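Local structure of ABC transporter, solute-binding protein (6LKK) at residues M98-V103 against E209-N214; S168-V173 against L186-D191; I204-E209 against Q265-L270. The protein binds glucose 6-phosphate as an extracellular solute-binding protein and serves as the sugar-phosphate sensor that feeds a two-component signalling system. All blocks are in the same frame, centred on the assembly; numbering follows the deposited sequence.

Contact 1 of 3, residues M98-V103 against E209-N214. With G6P (6-O-phosphono-alpha-D-glucopyranose), chain B.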
loop_
_atom_site.group_PDB
_atom_site.type_symbol
_atom_site.label_atom_id
_atom_site.label_comp_id
_atom_site.label_asym_id
_atom_site.label_seq_id
_atom_site.Cartn_x
_atom_site.Cartn_y
_atom_site.Cartn_z
ATOM N N MET A 98 6.290 -0.961 0.276
ATOM C CA MET A 98 5.655 0.329 0.009
ATOM C C MET A 98 5.714 1.197 1.255
ATOM O O MET A 98 4.906 1.013 2.184
ATOM C CB MET A 98 4.212 0.150 -0.443
ATOM C CG MET A 98 3.583 1.423 -0.986
ATOM S SD MET A 98 4.290 1.924 -2.561
ATOM C CE MET A 98 3.586 0.667 -3.619
ATOM N N PRO A 99 6.641 2.147 1.323
ATOM C CA PRO A 99 6.607 3.114 2.423
ATOM C C PRO A 99 5.337 3.947 2.373
ATOM O O PRO A 99 4.899 4.382 1.306
ATOM C CB PRO A 99 7.853 3.976 2.183
ATOM C CG PRO A 99 8.733 3.154 1.314
ATOM C CD PRO A 99 7.817 2.342 0.458
ATOM N N THR A 100 4.736 4.151 3.539
ATOM C CA THR A 100 3.741 5.196 3.680
ATOM C C THR A 100 4.456 6.527 3.877
ATOM O O THR A 100 5.578 6.577 4.387
ATOM C CB THR A 100 2.800 4.903 4.849
ATOM O OG1 THR A 100 3.548 4.826 6.068
ATOM C CG2 THR A 100 2.068 3.590 4.624
ATOM N N VAL A 101 3.820 7.608 3.426
ATOM C CA VAL A 101 4.464 8.914 3.407
ATOM C C VAL A 101 3.453 10.000 3.738
ATOM O O VAL A 101 2.239 9.808 3.645
ATOM C CB VAL A 101 5.119 9.230 2.041
ATOM C CG1 VAL A 101 6.149 8.170 1.673
ATOM C CG2 VAL A 101 4.066 9.354 0.949
ATOM N N ILE A 102 3.981 11.146 4.134
ATOM C CA ILE A 102 3.234 12.396 4.153
ATOM C C ILE A 102 3.504 13.111 2.840
ATOM O O ILE A 102 4.650 13.179 2.383
ATOM C CB ILE A 102 3.646 13.269 5.352
ATOM C CG1 ILE A 102 3.295 12.578 6.668
ATOM C CG2 ILE A 102 2.978 14.645 5.273
ATOM C CD1 ILE A 102 3.927 13.226 7.881
ATOM N N VAL A 103 2.455 13.638 2.221
ATOM C CA VAL A 103 2.595 14.465 1.030
ATOM C C VAL A 103 2.212 15.891 1.390
ATOM O O VAL A 103 1.226 16.123 2.099
ATOM C CB VAL A 103 1.753 13.937 -0.148
ATOM C CG1 VAL A 103 2.366 12.644 -0.679
ATOM C CG2 VAL A 103 0.302 13.732 0.263
ATOM N N GLU A 209 9.391 10.608 12.966
ATOM C CA GLU A 209 9.031 9.833 14.149
ATOM C C GLU A 209 8.974 8.337 13.878
ATOM O O GLU A 209 8.947 7.552 14.831
ATOM C CB GLU A 209 7.677 10.274 14.702
ATOM C CG GLU A 209 7.591 11.738 15.086
ATOM C CD GLU A 209 7.163 12.625 13.936
ATOM O OE1 GLU A 209 7.092 12.128 12.789
ATOM O OE2 GLU A 209 6.893 13.820 14.180
ATOM N N GLY A 210 8.949 7.928 12.616
ATOM C CA GLY A 210 8.774 6.532 12.284
ATOM C C GLY A 210 7.852 6.366 11.099
ATOM O O GLY A 210 6.676 6.740 11.151
ATOM N N THR A 211 8.391 5.799 10.028
ATOM C CA THR A 211 7.667 5.588 8.784
ATOM C C THR A 211 7.229 4.132 8.693
ATOM O O THR A 211 8.052 3.222 8.826
ATOM C CB THR A 211 8.555 5.958 7.594
ATOM O OG1 THR A 211 8.912 7.345 7.683
ATOM C CG2 THR A 211 7.853 5.697 6.273
ATOM N N MET A 212 5.934 3.916 8.474
ATOM C CA MET A 212 5.419 2.564 8.304
ATOM C C MET A 212 5.820 2.018 6.938
ATOM O O MET A 212 5.644 2.689 5.916
ATOM C CB MET A 212 3.896 2.562 8.448
ATOM C CG MET A 212 3.243 1.195 8.322
ATOM S SD MET A 212 3.813 0.021 9.562
ATOM C CE MET A 212 3.296 0.868 11.048
ATOM N N LEU A 213 6.357 0.796 6.917
ATOM C CA LEU A 213 6.702 0.115 5.672
ATOM C C LEU A 213 5.677 -0.984 5.423
ATOM O O LEU A 213 5.625 -1.974 6.160
ATOM C CB LEU A 213 8.113 -0.465 5.723
ATOM C CG LEU A 213 8.597 -1.122 4.426
ATOM C CD1 LEU A 213 8.746 -0.094 3.316
ATOM C CD2 LEU A 213 9.906 -1.858 4.647
ATOM N N ASN A 214 4.868 -0.810 4.384
ATOM C CA ASN A 214 3.914 -1.836 3.995
ATOM C C ASN A 214 4.626 -2.931 3.215
ATOM O O ASN A 214 5.368 -2.652 2.270
ATOM C CB ASN A 214 2.798 -1.248 3.132
ATOM C CG ASN A 214 2.011 -0.171 3.839
ATOM O OD1 ASN A 214 2.108 -0.007 5.054
ATOM N ND2 ASN A 214 1.212 0.568 3.076
HETATM C C1 G6P B . -1.368 0.807 0.535
HETATM C C2 G6P B . -0.573 -0.371 -0.080
HETATM C C3 G6P B . -0.772 -0.558 -1.538
HETATM C C4 G6P B . -2.152 -0.265 -1.927
HETATM C C5 G6P B . -2.419 1.224 -1.734
HETATM C C6 G6P B . -3.861 1.534 -1.979
HETATM O O1 G6P B . -0.513 1.628 1.273
HETATM O O2 G6P B . 0.832 -0.197 0.168
HETATM O O3 G6P B . -0.464 -1.979 -1.881
HETATM O O4 G6P B . -2.362 -0.590 -3.324
HETATM O O5 G6P B . -2.097 1.695 -0.373
HETATM O O6 G6P B . -4.646 0.766 -1.096
HETATM P P G6P B . -5.843 1.520 -0.170
HETATM O O1P G6P B . -6.598 0.437 0.581
HETATM O O2P G6P B . -6.809 2.294 -1.087
HETATM O O3P G6P B . -5.206 2.450 0.798
HETATM O O HOH W 1 4.422 6.299 8.062
#
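Antiparallel pairing of strands 92-105 and 213-221 builds one wall of the glucose 6-phosphate cleft in this type II solute-binding fold. M98 and N214 are a hydrogen-bonded pair: M98 N points into the carbonyl plane of N214 O at 2.8 Å, whereas N214 N approaches M98 O from above the carbonyl plane. The adjacent, non-hydrogen-bonded pair packs P99 CG against L213 CD1 at 3.8 Å, both side chains pointing the same way. N214 carries the sugar contact. Its CB sits 3.2 Å from M98 O, and CG swings beside the backbone N (chi1 -60°), so that the amide lies alongside the T100 CG2 methyl, the two side chains crossing at about a right angle. OD1 lies 3.6 Å from T100 CG2 and is held by Q142 of helix 138-151, which fixes the flip of the amide. At the tip, ND2 gives a nearly straight hydrogen bond (170°) to G6P O2 at 3.0 Å, although G6P O1 is nearer to N214 ND2, at 2.7 Å. Outside strand 213-221, T100 N still reaches M212 O almost along the C=O axis, and a water accepts from M212 N while sitting 2.6 Å from T100 OG1.

Contact 2 of 3, residues S168-V173 against L186-D191. With G6P (6-O-phosphono-alpha-D-glucopyranose), chain B.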
loop_
_atom_site.group_PDB
_atom_site.type_symbol
_atom_site.label_atom_id
_atom_site.label_comp_id
_atom_site.label_asym_id
_atom_site.label_seq_id
_atom_site.Cartn_x
_atom_site.Cartn_y
_atom_site.Cartn_z
ATOM N N SER A 168 -12.806 9.207 1.880
ATOM C CA SER A 168 -13.153 7.808 1.657
ATOM C C SER A 168 -12.016 7.047 0.980
ATOM O O SER A 168 -11.750 5.889 1.324
ATOM C CB SER A 168 -14.427 7.714 0.817
ATOM O OG SER A 168 -14.745 6.364 0.531
ATOM N N LYS A 169 -11.333 7.678 0.027
ATOM C CA LYS A 169 -10.418 6.991 -0.876
ATOM C C LYS A 169 -8.998 7.500 -0.688
ATOM O O LYS A 169 -8.762 8.713 -0.657
ATOM C CB LYS A 169 -10.850 7.180 -2.332
ATOM C CG LYS A 169 -12.245 6.649 -2.643
ATOM C CD LYS A 169 -12.335 5.133 -2.523
ATOM C CE LYS A 169 -11.412 4.438 -3.510
ATOM N NZ LYS A 169 -12.027 3.215 -4.092
ATOM N N THR A 170 -8.053 6.562 -0.588
ATOM C CA THR A 170 -6.647 6.917 -0.447
ATOM C C THR A 170 -6.178 7.822 -1.577
ATOM O O THR A 170 -5.462 8.802 -1.341
ATOM C CB THR A 170 -5.800 5.644 -0.392
ATOM O OG1 THR A 170 -6.146 4.897 0.780
ATOM C CG2 THR A 170 -4.315 5.973 -0.353
ATOM N N SER A 171 -6.565 7.515 -2.815
ATOM C CA SER A 171 -6.063 8.296 -3.940
ATOM C C SER A 171 -6.675 9.688 -3.995
ATOM O O SER A 171 -6.103 10.573 -4.640
ATOM C CB SER A 171 -6.309 7.557 -5.254
ATOM O OG SER A 171 -5.365 6.512 -5.420
ATOM N N LYS A 172 -7.811 9.913 -3.331
ATOM C CA LYS A 172 -8.332 11.272 -3.236
ATOM C C LYS A 172 -7.419 12.153 -2.394
ATOM O O LYS A 172 -7.383 13.374 -2.592
ATOM C CB LYS A 172 -9.746 11.263 -2.653
ATOM C CG LYS A 172 -10.486 12.592 -2.780
ATOM C CD LYS A 172 -10.807 12.909 -4.233
ATOM C CE LYS A 172 -11.669 14.153 -4.364
ATOM N NZ LYS A 172 -11.931 14.487 -5.792
ATOM N N VAL A 173 -6.665 11.558 -1.465
ATOM C CA VAL A 173 -5.759 12.340 -0.629
ATOM C C VAL A 173 -4.686 13.004 -1.483
ATOM O O VAL A 173 -4.501 14.225 -1.436
ATOM C CB VAL A 173 -5.137 11.456 0.469
ATOM C CG1 VAL A 173 -4.130 12.252 1.287
ATOM C CG2 VAL A 173 -6.222 10.884 1.377
ATOM N N LEU A 186 -1.920 12.134 4.152
ATOM C CA LEU A 186 -1.300 10.848 4.448
ATOM C C LEU A 186 -1.516 9.911 3.265
ATOM O O LEU A 186 -2.656 9.558 2.946
ATOM C CB LEU A 186 -1.879 10.254 5.730
ATOM C CG LEU A 186 -1.755 11.111 6.992
ATOM C CD1 LEU A 186 -2.137 10.284 8.206
ATOM C CD2 LEU A 186 -0.355 11.683 7.160
ATOM N N SER A 187 -0.423 9.506 2.627
ATOM C CA SER A 187 -0.480 8.793 1.356
ATOM C C SER A 187 0.534 7.653 1.400
ATOM O O SER A 187 0.942 7.183 2.468
ATOM C CB SER A 187 -0.235 9.775 0.198
ATOM O OG SER A 187 -0.280 9.125 -1.057
ATOM N N TYR A 188 0.935 7.176 0.223
ATOM C CA TYR A 188 1.975 6.166 0.122
ATOM C C TYR A 188 2.871 6.500 -1.062
ATOM O O TYR A 188 2.511 7.283 -1.944
ATOM C CB TYR A 188 1.397 4.747 0.003
ATOM C CG TYR A 188 0.541 4.481 -1.216
ATOM C CD1 TYR A 188 -0.808 4.809 -1.229
ATOM C CD2 TYR A 188 1.075 3.873 -2.344
ATOM C CE1 TYR A 188 -1.594 4.553 -2.331
ATOM C CE2 TYR A 188 0.295 3.613 -3.454
ATOM C CZ TYR A 188 -1.040 3.956 -3.445
ATOM O OH TYR A 188 -1.824 3.702 -4.547
ATOM N N GLU A 189 4.048 5.876 -1.070
ATOM C CA GLU A 189 5.153 6.354 -1.894
ATOM C C GLU A 189 4.794 6.396 -3.377
ATOM O O GLU A 189 5.064 7.391 -4.060
ATOM C CB GLU A 189 6.373 5.466 -1.659
ATOM C CG GLU A 189 7.654 6.002 -2.252
ATOM C CD GLU A 189 8.855 5.204 -1.810
ATOM O OE1 GLU A 189 8.969 4.029 -2.221
ATOM O OE2 GLU A 189 9.674 5.740 -1.035
ATOM N N GLN A 190 4.214 5.316 -3.908
ATOM C CA GLN A 190 3.971 5.255 -5.349
ATOM C C GLN A 190 2.917 6.267 -5.787
ATOM O O GLN A 190 3.029 6.859 -6.866
ATOM C CB GLN A 190 3.553 3.840 -5.761
ATOM C CG GLN A 190 4.714 2.920 -6.063
ATOM C CD GLN A 190 5.623 3.480 -7.136
ATOM O OE1 GLN A 190 5.164 3.871 -8.211
ATOM N NE2 GLN A 190 6.915 3.553 -6.839
ATOM N N ASP A 191 1.883 6.471 -4.971
ATOM C CA ASP A 191 0.852 7.445 -5.316
ATOM C C ASP A 191 1.412 8.862 -5.293
ATOM O O ASP A 191 1.114 9.672 -6.179
ATOM C CB ASP A 191 -0.320 7.297 -4.348
ATOM C CG ASP A 191 -1.673 7.458 -5.020
ATOM O OD1 ASP A 191 -1.728 7.715 -6.244
ATOM O OD2 ASP A 191 -2.691 7.320 -4.310
HETATM C C1 G6P B . -1.368 0.807 0.535
HETATM C C2 G6P B . -0.573 -0.371 -0.080
HETATM C C3 G6P B . -0.772 -0.558 -1.538
HETATM C C4 G6P B . -2.152 -0.265 -1.927
HETATM C C5 G6P B . -2.419 1.224 -1.734
HETATM C C6 G6P B . -3.861 1.534 -1.979
HETATM O O1 G6P B . -0.513 1.628 1.273
HETATM O O2 G6P B . 0.832 -0.197 0.168
HETATM O O3 G6P B . -0.464 -1.979 -1.881
HETATM O O4 G6P B . -2.362 -0.590 -3.324
HETATM O O5 G6P B . -2.097 1.695 -0.373
HETATM O O6 G6P B . -4.646 0.766 -1.096
HETATM P P G6P B . -5.843 1.520 -0.170
HETATM O O1P G6P B . -6.598 0.437 0.581
HETATM O O2P G6P B . -6.809 2.294 -1.087
HETATM O O3P G6P B . -5.206 2.450 0.798
HETATM O O HOH W 2 -2.817 8.808 -1.910
HETATM O O HOH W 3 -4.421 4.341 -4.135
#
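T170 and V173, one helical turn apart on helix 170-178, turn the same flank toward strand 184-188. The two branches of T170 divide the work. OG1, beside its own backbone N (chi1 -64°), donates to G6P O3P at 2.6 Å and also bonds S132, while CG2, anti to the backbone N, meets the edge of the Y188 ring in its plane, 3.7 Å from CE1. That ring, in the crowded position (chi1 62°), is sandwiched off-centre, with G6P O5 over one face and D191 CB over the opposite one. V173 CG1, anti to its backbone N, presses against the main chain of L186, 3.5 Å from L186 O, while the L186 side chain leads away to M144. S171 OG lies 3.0 Å from D191 OD2, a hydrogen bond left unsettled because its proton has another acceptor within reach. Water ties the polar atoms together. One molecule donates to T170 O and to D191 OD2, the latter at 2.8 Å, and accepts from S187 OG; a second lies 2.7 Å from both S171 OG and Y188 OH. Strands 165-167 and 184-188 both run parallel to strand 129-132, which lies between them, so helix 170-178 is the connection of a beta-alpha-beta crossover in the alpha/beta lobe, here contributing a phosphate-binding threonine and the sugar-packing tyrosine.

Contact 3 of 3, residues I204-E209 against Q265-L270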
loop_
_atom_site.group_PDB
_atom_site.type_symbol
_atom_site.label_atom_id
_atom_site.label_comp_id
_atom_site.label_asym_id
_atom_site.label_seq_id
_atom_site.Cartn_x
_atom_site.Cartn_y
_atom_site.Cartn_z
ATOM N N ILE A 204 7.438 14.896 -0.891
ATOM C CA ILE A 204 7.293 13.603 -0.233
ATOM C C ILE A 204 8.088 13.647 1.064
ATOM O O ILE A 204 9.289 13.949 1.057
ATOM C CB ILE A 204 7.765 12.460 -1.145
ATOM C CG1 ILE A 204 6.968 12.486 -2.457
ATOM C CG2 ILE A 204 7.608 11.115 -0.448
ATOM C CD1 ILE A 204 7.481 11.545 -3.524
ATOM N N VAL A 205 7.418 13.364 2.177
ATOM C CA VAL A 205 8.012 13.443 3.507
ATOM C C VAL A 205 7.913 12.073 4.161
ATOM O O VAL A 205 6.817 11.509 4.285
ATOM C CB VAL A 205 7.330 14.514 4.373
ATOM C CG1 VAL A 205 7.849 14.463 5.810
ATOM C CG2 VAL A 205 7.556 15.895 3.780
ATOM N N TYR A 206 9.057 11.544 4.584
ATOM C CA TYR A 206 9.099 10.318 5.359
ATOM C C TYR A 206 9.139 10.696 6.832
ATOM O O TYR A 206 10.172 11.197 7.302
ATOM C CB TYR A 206 10.322 9.489 4.976
ATOM C CG TYR A 206 10.345 9.117 3.506
ATOM C CD1 TYR A 206 10.901 9.968 2.556
ATOM C CD2 TYR A 206 9.791 7.921 3.066
ATOM C CE1 TYR A 206 10.909 9.634 1.211
ATOM C CE2 TYR A 206 9.796 7.581 1.723
ATOM C CZ TYR A 206 10.360 8.439 0.801
ATOM O OH TYR A 206 10.375 8.107 -0.536
ATOM N N PRO A 207 8.059 10.500 7.591
ATOM C CA PRO A 207 7.984 11.102 8.933
ATOM C C PRO A 207 9.139 10.676 9.828
ATOM O O PRO A 207 9.430 9.487 9.980
ATOM C CB PRO A 207 6.633 10.613 9.476
ATOM C CG PRO A 207 6.147 9.567 8.529
ATOM C CD PRO A 207 6.818 9.801 7.223
ATOM N N ILE A 208 9.791 11.672 10.439
ATOM C CA ILE A 208 10.970 11.409 11.256
ATOM C C ILE A 208 10.638 10.575 12.488
ATOM O O ILE A 208 11.517 9.885 13.016
ATOM C CB ILE A 208 11.658 12.729 11.662
ATOM C CG1 ILE A 208 10.700 13.647 12.428
ATOM C CG2 ILE A 208 12.204 13.442 10.428
ATOM C CD1 ILE A 208 11.382 14.849 13.068
ATOM N N GLU A 209 9.391 10.608 12.966
ATOM C CA GLU A 209 9.031 9.833 14.149
ATOM C C GLU A 209 8.974 8.337 13.878
ATOM O O GLU A 209 8.947 7.552 14.831
ATOM C CB GLU A 209 7.677 10.274 14.702
ATOM C CG GLU A 209 7.591 11.738 15.086
ATOM C CD GLU A 209 7.163 12.625 13.936
ATOM O OE1 GLU A 209 7.092 12.128 12.789
ATOM O OE2 GLU A 209 6.893 13.820 14.180
ATOM N N GLN A 265 15.711 10.895 -7.512
ATOM C CA GLN A 265 15.220 12.215 -7.094
ATOM C C GLN A 265 14.808 12.126 -5.626
ATOM O O GLN A 265 15.593 11.615 -4.809
ATOM C CB GLN A 265 14.135 12.654 -8.066
ATOM C CG GLN A 265 14.638 12.825 -9.494
ATOM C CD GLN A 265 13.544 13.239 -10.456
ATOM O OE1 GLN A 265 12.654 12.452 -10.779
ATOM N NE2 GLN A 265 13.605 14.482 -10.918
ATOM N N SER A 266 13.619 12.597 -5.241
ATOM C CA SER A 266 13.286 12.739 -3.828
ATOM C C SER A 266 12.814 11.442 -3.183
ATOM O O SER A 266 12.595 11.425 -1.967
ATOM C CB SER A 266 12.211 13.814 -3.647
ATOM O OG SER A 266 10.938 13.335 -4.041
ATOM N N ILE A 267 12.643 10.364 -3.952
ATOM C CA ILE A 267 12.371 9.066 -3.351
ATOM C C ILE A 267 13.586 8.657 -2.528
ATOM O O ILE A 267 14.734 8.889 -2.926
ATOM C CB ILE A 267 12.053 8.018 -4.433
ATOM C CG1 ILE A 267 10.884 8.476 -5.317
ATOM C CG2 ILE A 267 11.750 6.664 -3.799
ATOM C CD1 ILE A 267 9.548 8.542 -4.615
ATOM N N GLU A 268 13.344 8.052 -1.370
ATOM C CA GLU A 268 14.420 7.659 -0.470
ATOM C C GLU A 268 14.618 6.150 -0.490
ATOM O O GLU A 268 13.653 5.381 -0.564
ATOM C CB GLU A 268 14.140 8.121 0.963
ATOM C CG GLU A 268 14.106 9.636 1.135
ATOM C CD GLU A 268 15.482 10.283 1.096
ATOM O OE1 GLU A 268 16.493 9.560 0.980
ATOM O OE2 GLU A 268 15.548 11.528 1.186
ATOM N N ASN A 269 15.883 5.743 -0.431
ATOM C CA ASN A 269 16.244 4.357 -0.183
ATOM C C ASN A 269 15.840 3.969 1.235
ATOM O O ASN A 269 15.816 4.804 2.143
ATOM C CB ASN A 269 17.750 4.172 -0.378
ATOM C CG ASN A 269 18.192 2.730 -0.252
ATOM O OD1 ASN A 269 18.312 2.198 0.851
ATOM N ND2 ASN A 269 18.464 2.096 -1.385
ATOM N N LEU A 270 15.513 2.688 1.422
ATOM C CA LEU A 270 15.080 2.231 2.740
ATOM C C LEU A 270 16.101 2.578 3.815
ATOM O O LEU A 270 15.732 2.899 4.950
ATOM C CB LEU A 270 14.823 0.725 2.727
ATOM C CG LEU A 270 13.497 0.248 2.133
ATOM C CD1 LEU A 270 13.451 -1.270 2.162
ATOM C CD2 LEU A 270 12.299 0.827 2.882
HETATM O O HOH W 4 9.609 15.371 -2.646
#
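The end of strand 202-205 and the turn after it are closed over by the long loop that runs from strand 253-254 to helix 286-293. Y206 has the largest share of this packing. With CG beside the backbone N (chi1 -59°), its ring reaches across to the loop, and its hydroxyl takes a fairly straight hydrogen bond from E268 N at 3.1 Å (N-H...O angle 162°). The same oxygen is bonded to E189, so backbone amide and carboxylate together fix the ring's tip. E268 then folds over one face of the ring: its CB makes a CH-pi contact, 4.0 Å from the centroid, and CG comes tightly to 3.2 Å from Y206 CE1 near the rim. A bend at chi2 carries the carboxylate away, its plane 78° from that of the ring, while S266 O lies at the ring's edge. Alongside, I204 and I267 cross obliquely and touch tip to tip, CD1 to CD1 at 3.8 Å. A water accepts from I204 N at 2.8 Å and lies equally far from S266 OG, joining strand and loop. E268 O is held by K253 of strand 253-254. I204 rests on A192 and I267 on R193 of helix 189-197, and both I204 and Y206 pack on V101, so the contact is backed by that helix and by strand 92-105.

Strand 92-105 ties the three contacts together. It pairs with 213-221 in contact 1, and its opposite edge bonds to segment 186-191 of contact 2, V101 O to S187 N in the strand and P99 O to E189 N at the start of the helix, each spanning 2.9 Å. In the direction of contact 3, I102 O meets V205 N at 2.8 Å. Contacts 1 and 2, with centres about 12 Å apart, hold the same G6P at different ends, N214 at the O2 hydroxyl of the sugar and T170 at the phosphate. Contact 3 lies farther out, the Y206 side chain about 12 Å from the ligand, yet it is linked to contact 2 through the 2.5 Å hydrogen bond between E189 OE2 and Y206 OH.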